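Local coordinates for protein beta-N-acetylhexosaminidase (Mycobacterium smegmatis, PDB 4YYF) that probably cleaves terminal non-reducing N-acetyl-D-hexosamine residues from N-acetyl-beta-D-hexosaminides by hydrolysis, as a member of glycosyl hydrolase family 3, at residues A37-A41 with R42-A46; E335-A339 with S340-N344; V348-S351 with L352-A356. The protein carries 1 engineered substitution. All coordinates share one frame; numbering follows the deposited sequence.

Interaction 1: A37-A41 with R42-A46; sequences AALPA and RDKLA
K44, at the end of the first turn of the short helix 41-46, folds back along the chain that leads into that helix and bonds the carbonyl of A37: a local contact at a helix start, ahead of the first barrel strand, 49-52. CG of K44 lies anti to its carbonyl carbon (chi1 -67°), and the rest of the chain is extended, which carries the ammonium to the 3-10 turn at A37. There NZ stands 2.8 Å from A37 O, above the plane of that carbonyl. On the way CG of K44 passes 3.9 Å from CB of L39, and its CE lies 3.5 Å from L39 O. P40 holds the N-cap position; its O accepts from K44 N at 3.1 Å and takes a weak bond from D43 N. The proline ring also meets the D43 carboxylate, CG to OD2 3.6 Å. L45 N continues the helical pattern to A41 O, while the R42 guanidinium leads away to salt bridges with E335 and D332. The ammonium of this buried lysine is thus solvated by a backbone oxygen, with D349 as a second, long and weak partner; the D349 carboxylate would probably help to stabilise the ammonium.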
loop_
_atom_site.group_PDB
_atom_site.type_symbol
_atom_site.label_atom_id
_atom_site.label_comp_id
_atom_site.label_asym_id
_atom_site.label_seq_id
_atom_site.Cartn_x
_atom_site.Cartn_y
_atom_site.Cartn_z
ATOM N N ALA A 37 18.718 -13.856 5.088
ATOM C CA ALA A 37 18.106 -15.140 5.427
ATOM C C ALA A 37 18.432 -15.592 6.851
ATOM O O ALA A 37 17.786 -16.496 7.384
ATOM C CB ALA A 37 18.524 -16.206 4.422
ATOM N N ALA A 38 19.426 -14.955 7.467
ATOM C CA ALA A 38 19.900 -15.373 8.783
ATOM C C ALA A 38 19.327 -14.561 9.939
ATOM O O ALA A 38 19.760 -14.724 11.076
ATOM C CB ALA A 38 21.417 -15.342 8.829
ATOM N N LEU A 39 18.370 -13.683 9.652
ATOM C CA LEU A 39 17.707 -12.912 10.700
ATOM C C LEU A 39 16.838 -13.830 11.567
ATOM O O LEU A 39 16.379 -14.874 11.096
ATOM C CB LEU A 39 16.825 -11.817 10.091
ATOM C CG LEU A 39 17.412 -10.811 9.107
ATOM C CD1 LEU A 39 16.324 -9.843 8.655
ATOM C CD2 LEU A 39 18.565 -10.052 9.725
ATOM N N PRO A 40 16.604 -13.439 12.831
ATOM C CA PRO A 40 15.669 -14.160 13.707
ATOM C C PRO A 40 14.297 -14.225 13.049
ATOM O O PRO A 40 13.903 -13.251 12.404
ATOM C CB PRO A 40 15.587 -13.263 14.943
ATOM C CG PRO A 40 16.868 -12.496 14.949
ATOM C CD PRO A 40 17.207 -12.270 13.503
ATOM N N ALA A 41 13.589 -15.340 13.199
ATOM C CA ALA A 41 12.279 -15.509 12.565
ATOM C C ALA A 41 11.317 -14.358 12.851
ATOM O O ALA A 41 10.592 -13.912 11.965
ATOM C CB ALA A 41 11.660 -16.842 12.972
ATOM N N ARG A 42 11.310 -13.869 14.086
ATOM C CA ARG A 42 10.370 -12.820 14.472
ATOM C C ARG A 42 10.711 -11.499 13.777
ATOM O O ARG A 42 9.819 -10.727 13.421
ATOM C CB ARG A 42 10.351 -12.671 16.005
ATOM C CG ARG A 42 9.275 -11.741 16.568
ATOM C CD ARG A 42 9.224 -11.876 18.087
ATOM N NE ARG A 42 8.174 -11.077 18.723
ATOM C CZ ARG A 42 6.956 -11.528 19.010
ATOM N NH1 ARG A 42 6.603 -12.778 18.697
ATOM N NH2 ARG A 42 6.083 -10.724 19.610
ATOM N N ASP A 43 11.993 -11.238 13.555
ATOM C CA ASP A 43 12.371 -10.000 12.861
ATOM C C ASP A 43 12.100 -10.067 11.358
ATOM O O ASP A 43 11.819 -9.039 10.725
ATOM C CB ASP A 43 13.833 -9.635 13.135
ATOM C CG ASP A 43 14.080 -9.280 14.592
ATOM O OD1 ASP A 43 13.098 -9.061 15.336
ATOM O OD2 ASP A 43 15.260 -9.225 14.992
ATOM N N LYS A 44 12.200 -11.267 10.786
ATOM C CA LYS A 44 11.780 -11.471 9.404
ATOM C C LYS A 44 10.303 -11.181 9.284
ATOM O O LYS A 44 9.876 -10.537 8.339
ATOM C CB LYS A 44 12.021 -12.904 8.949
ATOM C CG LYS A 44 13.468 -13.308 8.836
ATOM C CD LYS A 44 13.544 -14.724 8.298
ATOM C CE LYS A 44 14.958 -15.100 7.905
ATOM N NZ LYS A 44 14.975 -16.421 7.201
ATOM N N LEU A 45 9.518 -11.680 10.239
ATOM C CA LEU A 45 8.065 -11.447 10.235
ATOM C C LEU A 45 7.715 -9.974 10.426
ATOM O O LEU A 45 6.813 -9.442 9.750
ATOM C CB LEU A 45 7.357 -12.308 11.297
ATOM C CG LEU A 45 7.422 -13.821 11.029
ATOM C CD1 LEU A 45 6.966 -14.637 12.235
ATOM C CD2 LEU A 45 6.576 -14.149 9.809
ATOM N N ALA A 46 8.433 -9.298 11.323
ATOM C CA ALA A 46 8.142 -7.884 11.569
ATOM C C ALA A 46 8.429 -7.034 10.333
ATOM O O ALA A 46 7.827 -5.976 10.135
ATOM C CB ALA A 46 8.925 -7.362 12.791
#

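Interaction 2: E335-A339 with S340-N344; sequences EQALA and SGELN
At the C-terminal end of helix 327-340 the backbone turns at G341, where phi becomes positive (83°), and L343 N comes back to bond A337 O at 3.1 Å. The same oxygen receives weak bonds from G341 N and E342 N, so three successive amides converge on one acceptor. S340 N still makes the ordinary helical bond to Q336 O, and G341 N a weak one to L338 O.

S340 OG, turned between its own backbone N and carbonyl carbon (chi1 70°), accepts from E342 N at 3.3 Å and donates to E342 OE1 at 2.7 Å. The carboxylate uses its anti lone pair for the hydroxyl, and its other oxygen has a salt bridge to R333. This fixes the glutamate chain beside A337, with CB 3.8 Å from A337 CB.

On the side of helix 304-314, CB of L343 rests on A337 CB at 3.7 Å. The L338 and L343 side chains cross obliquely, CD2 of L338 meeting CG of L343 at 4.1 Å. Both leucines also touch V348 of the following helix, and A337 and L343 reach L309 of helix 304-314. Water 1 donates to both L338 O and L343 O, tying the last turn to the departing loop. N344 then takes the N-cap position of helix 345-357, its OD1 accepting from G346 N.

With a glycine of positive phi and amides returning to the last turn, the helix end resembles a Schellman motif, its two defining bonds weak and the straighter bond made by L343 N, here combined with an ST turn at S340 in a tight helix-to-helix connection.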
loop_
_atom_site.group_PDB
_atom_site.type_symbol
_atom_site.label_atom_id
_atom_site.label_comp_id
_atom_site.label_asym_id
_atom_site.label_seq_id
_atom_site.Cartn_x
_atom_site.Cartn_y
_atom_site.Cartn_z
ATOM N N GLU A 335 4.327 -16.425 14.213
ATOM C CA GLU A 335 5.232 -17.492 14.623
ATOM C C GLU A 335 4.505 -18.829 14.806
ATOM O O GLU A 335 5.011 -19.880 14.411
ATOM C CB GLU A 335 5.977 -17.101 15.903
ATOM C CG GLU A 335 6.921 -15.928 15.735
ATOM C CD GLU A 335 7.982 -15.866 16.832
ATOM O OE1 GLU A 335 7.926 -14.938 17.673
ATOM O OE2 GLU A 335 8.878 -16.743 16.849
ATOM N N GLN A 336 3.312 -18.789 15.386
ATOM C CA GLN A 336 2.517 -20.005 15.545
ATOM C C GLN A 336 2.106 -20.587 14.190
ATOM O O GLN A 336 2.085 -21.807 14.007
ATOM C CB GLN A 336 1.280 -19.731 16.405
ATOM C CG GLN A 336 1.590 -19.337 17.840
ATOM C CD GLN A 336 0.392 -18.709 18.537
ATOM O OE1 GLN A 336 -0.742 -18.817 18.062
ATOM N NE2 GLN A 336 0.640 -18.037 19.662
ATOM N N ALA A 337 1.782 -19.713 13.242
ATOM C CA ALA A 337 1.386 -20.166 11.914
ATOM C C ALA A 337 2.550 -20.854 11.201
ATOM O O ALA A 337 2.349 -21.824 10.463
ATOM C CB ALA A 337 0.874 -19.020 11.093
ATOM N N LEU A 338 3.757 -20.339 11.420
ATOM C CA LEU A 338 4.965 -20.942 10.874
ATOM C C LEU A 338 5.101 -22.346 11.419
ATOM O O LEU A 338 5.333 -23.298 10.669
ATOM C CB LEU A 338 6.203 -20.116 11.249
ATOM C CG LEU A 338 6.500 -18.908 10.367
ATOM C CD1 LEU A 338 7.799 -18.227 10.779
ATOM C CD2 LEU A 338 6.559 -19.341 8.901
ATOM N N ALA A 339 4.936 -22.473 12.734
ATOM C CA ALA A 339 5.064 -23.764 13.405
ATOM C C ALA A 339 3.977 -24.732 12.955
ATOM O O ALA A 339 4.220 -25.923 12.816
ATOM C CB ALA A 339 5.022 -23.582 14.915
ATOM N N SER A 340 2.771 -24.226 12.719
ATOM C CA SER A 340 1.664 -25.118 12.363
ATOM C C SER A 340 1.628 -25.401 10.859
ATOM O O SER A 340 0.931 -26.315 10.411
ATOM C CB SER A 340 0.331 -24.512 12.788
ATOM O OG SER A 340 0.030 -23.398 11.966
ATOM N N GLY A 341 2.366 -24.605 10.087
ATOM C CA GLY A 341 2.374 -24.730 8.638
ATOM C C GLY A 341 1.217 -24.016 7.975
ATOM O O GLY A 341 0.931 -24.231 6.791
ATOM N N GLU A 342 0.542 -23.166 8.742
ATOM C CA GLU A 342 -0.493 -22.318 8.182
ATOM C C GLU A 342 0.174 -21.301 7.286
ATOM O O GLU A 342 -0.434 -20.785 6.346
ATOM C CB GLU A 342 -1.230 -21.580 9.293
ATOM C CG GLU A 342 -2.189 -22.427 10.082
ATOM C CD GLU A 342 -2.700 -21.670 11.285
ATOM O OE1 GLU A 342 -1.960 -21.584 12.289
ATOM O OE2 GLU A 342 -3.823 -21.133 11.201
ATOM N N LEU A 343 1.421 -20.987 7.618
ATOM C CA LEU A 343 2.194 -20.004 6.867
ATOM C C LEU A 343 3.505 -20.659 6.464
ATOM O O LEU A 343 4.252 -21.119 7.318
ATOM C CB LEU A 343 2.469 -18.768 7.729
ATOM C CG LEU A 343 3.285 -17.651 7.064
ATOM C CD1 LEU A 343 2.574 -17.181 5.813
ATOM C CD2 LEU A 343 3.510 -16.484 8.017
ATOM N N ASN A 344 3.779 -20.722 5.168
ATOM C CA ASN A 344 4.974 -21.405 4.702
ATOM C C ASN A 344 6.211 -20.524 4.853
ATOM O O ASN A 344 6.145 -19.321 4.608
ATOM C CB ASN A 344 4.809 -21.805 3.238
ATOM C CG ASN A 344 5.909 -22.729 2.761
ATOM O OD1 ASN A 344 6.953 -22.277 2.281
ATOM N ND2 ASN A 344 5.682 -24.037 2.892
HETATM O O HOH W 1 5.295 -23.465 8.103
#

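Interaction 3: V348-S351 with L352-A356; sequences VDAS and LQRNA. With NA (sodium ion), chain F.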
loop_
_atom_site.group_PDB
_atom_site.type_symbol
_atom_site.label_atom_id
_atom_site.label_comp_id
_atom_site.label_asym_id
_atom_site.label_seq_id
_atom_site.Cartn_x
_atom_site.Cartn_y
_atom_site.Cartn_z
ATOM N N VAL A 348 7.284 -16.277 3.607
ATOM C CA VAL A 348 7.925 -15.263 4.429
ATOM C C VAL A 348 9.230 -14.800 3.784
ATOM O O VAL A 348 9.478 -13.595 3.676
ATOM C CB VAL A 348 8.183 -15.792 5.852
ATOM C CG1 VAL A 348 9.052 -14.815 6.645
ATOM C CG2 VAL A 348 6.873 -16.009 6.559
ATOM N N ASP A 349 10.045 -15.752 3.338
ATOM C CA ASP A 349 11.326 -15.419 2.728
ATOM C C ASP A 349 11.172 -14.614 1.433
ATOM O O ASP A 349 11.882 -13.633 1.225
ATOM C CB ASP A 349 12.158 -16.679 2.476
ATOM C CG ASP A 349 12.708 -17.295 3.762
ATOM O OD1 ASP A 349 12.613 -16.665 4.836
ATOM O OD2 ASP A 349 13.247 -18.415 3.690
ATOM N N ALA A 350 10.250 -15.024 0.565
ATOM C CA ALA A 350 10.050 -14.301 -0.698
ATOM C C ALA A 350 9.638 -12.858 -0.436
ATOM O O ALA A 350 10.112 -11.931 -1.099
ATOM C CB ALA A 350 9.016 -15.001 -1.572
ATOM N N SER A 351 8.747 -12.673 0.529
ATOM C CA SER A 351 8.220 -11.349 0.844
ATOM C C SER A 351 9.252 -10.499 1.568
ATOM O O SER A 351 9.297 -9.279 1.398
ATOM C CB SER A 351 6.946 -11.465 1.690
ATOM O OG SER A 351 5.877 -11.953 0.895
ATOM N N LEU A 352 10.065 -11.142 2.394
ATOM C CA LEU A 352 11.167 -10.455 3.051
ATOM C C LEU A 352 12.130 -9.880 2.003
ATOM O O LEU A 352 12.511 -8.715 2.077
ATOM C CB LEU A 352 11.891 -11.415 4.001
ATOM C CG LEU A 352 13.183 -10.914 4.642
ATOM C CD1 LEU A 352 12.914 -9.659 5.473
ATOM C CD2 LEU A 352 13.813 -12.011 5.499
ATOM N N GLN A 353 12.501 -10.694 1.017
ATOM C CA GLN A 353 13.334 -10.225 -0.090
ATOM C C GLN A 353 12.713 -9.055 -0.858
ATOM O O GLN A 353 13.412 -8.103 -1.203
ATOM C CB GLN A 353 13.651 -11.369 -1.063
ATOM C CG GLN A 353 14.418 -12.542 -0.440
ATOM C CD GLN A 353 14.402 -13.771 -1.327
ATOM O OE1 GLN A 353 14.410 -13.657 -2.557
ATOM N NE2 GLN A 353 14.385 -14.960 -0.712
ATOM N N ARG A 354 11.420 -9.134 -1.155
ATOM C CA ARG A 354 10.765 -8.048 -1.889
ATOM C C ARG A 354 10.743 -6.759 -1.101
ATOM O O ARG A 354 10.873 -5.683 -1.674
ATOM C CB ARG A 354 9.334 -8.431 -2.287
ATOM C CG ARG A 354 9.298 -9.543 -3.319
ATOM C CD ARG A 354 7.900 -9.772 -3.809
ATOM N NE ARG A 354 7.838 -10.825 -4.820
ATOM C CZ ARG A 354 7.221 -11.988 -4.642
ATOM N NH1 ARG A 354 6.613 -12.230 -3.489
ATOM N NH2 ARG A 354 7.209 -12.895 -5.619
ATOM N N ASN A 355 10.537 -6.862 0.207
ATOM C CA ASN A 355 10.561 -5.684 1.072
ATOM C C ASN A 355 11.951 -5.092 1.145
ATOM O O ASN A 355 12.100 -3.871 1.178
ATOM C CB ASN A 355 10.091 -6.017 2.492
ATOM C CG ASN A 355 8.593 -5.969 2.627
ATOM O OD1 ASN A 355 8.007 -4.885 2.665
ATOM N ND2 ASN A 355 7.957 -7.144 2.721
ATOM N N ALA A 356 12.972 -5.953 1.179
ATOM C CA ALA A 356 14.351 -5.464 1.222
ATOM C C ALA A 356 14.752 -4.828 -0.097
ATOM O O ALA A 356 15.538 -3.880 -0.118
ATOM C CB ALA A 356 15.337 -6.593 1.600
HETATM NA NA NA F . 5.097 -14.031 0.540
HETATM O O HOH W 2 4.048 -12.923 -1.171
HETATM O O HOH W 3 3.177 -13.697 1.732
#
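The sodium site is built on one turn of helix 345-357, where S351 OG binds the ion at 2.2 Å. Two waters, 2 and 3, each at 2.3 Å from the sodium, and the carbonyl O of A347, one turn earlier, are its other ligands. OG is held anti to the carbonyl carbon of S351 (chi1 -71°), leaning back along the helix towards the ion.

Across the turn the backbone bonds are regular: L352 N to V348 O, Q353 N to D349 O and R354 N to A350 O. S351 O takes two donors. N355 N reaches it at 3.0 Å and N355 ND2 at 2.8 Å, from opposite faces of the carbonyl plane, the side-chain amide standing well above it.

R354 runs extended from CG to NE beside the helix. Its CG lies 3.4 Å from A350 O, the A350 methyl approaches NH1 obliquely, and S351 OG lies at the guanidinium edge, near its plane. D317 ties these groups together: its carboxylate hydrogen-bonds S351 OG, probably helping to orient the hydroxyl as a second-shell residue, and forms a salt bridge with R354 NH1, while its O accepts from N355 ND2.

This last helix of the barrel domain lies with N355 against L48 and L286, next to strands 49-52 and 287-289, while V348 and L352 face L45 and K44 of helix 41-46.

In the fold
Along the chain the three contacts come in series: interaction 1 at the start of helix 41-46, interaction 2 at the end of helix 327-340, interaction 3 within helix 345-357. Their centres are about 14 Å (1 and 2), 10 Å (1 and 3) and 16 Å (2 and 3) apart, on the same side of the chain's centre. L45 of interaction 1 sits among E335, L338 and L343 of interaction 2 and V348 of interaction 3, and L343 packs on V348. Helix 41-46 thus joins the N-terminal end to the closing helices of the family 3 TIM-barrel domain, and the disulfide C34-C364 joins the two ends of the modelled chain.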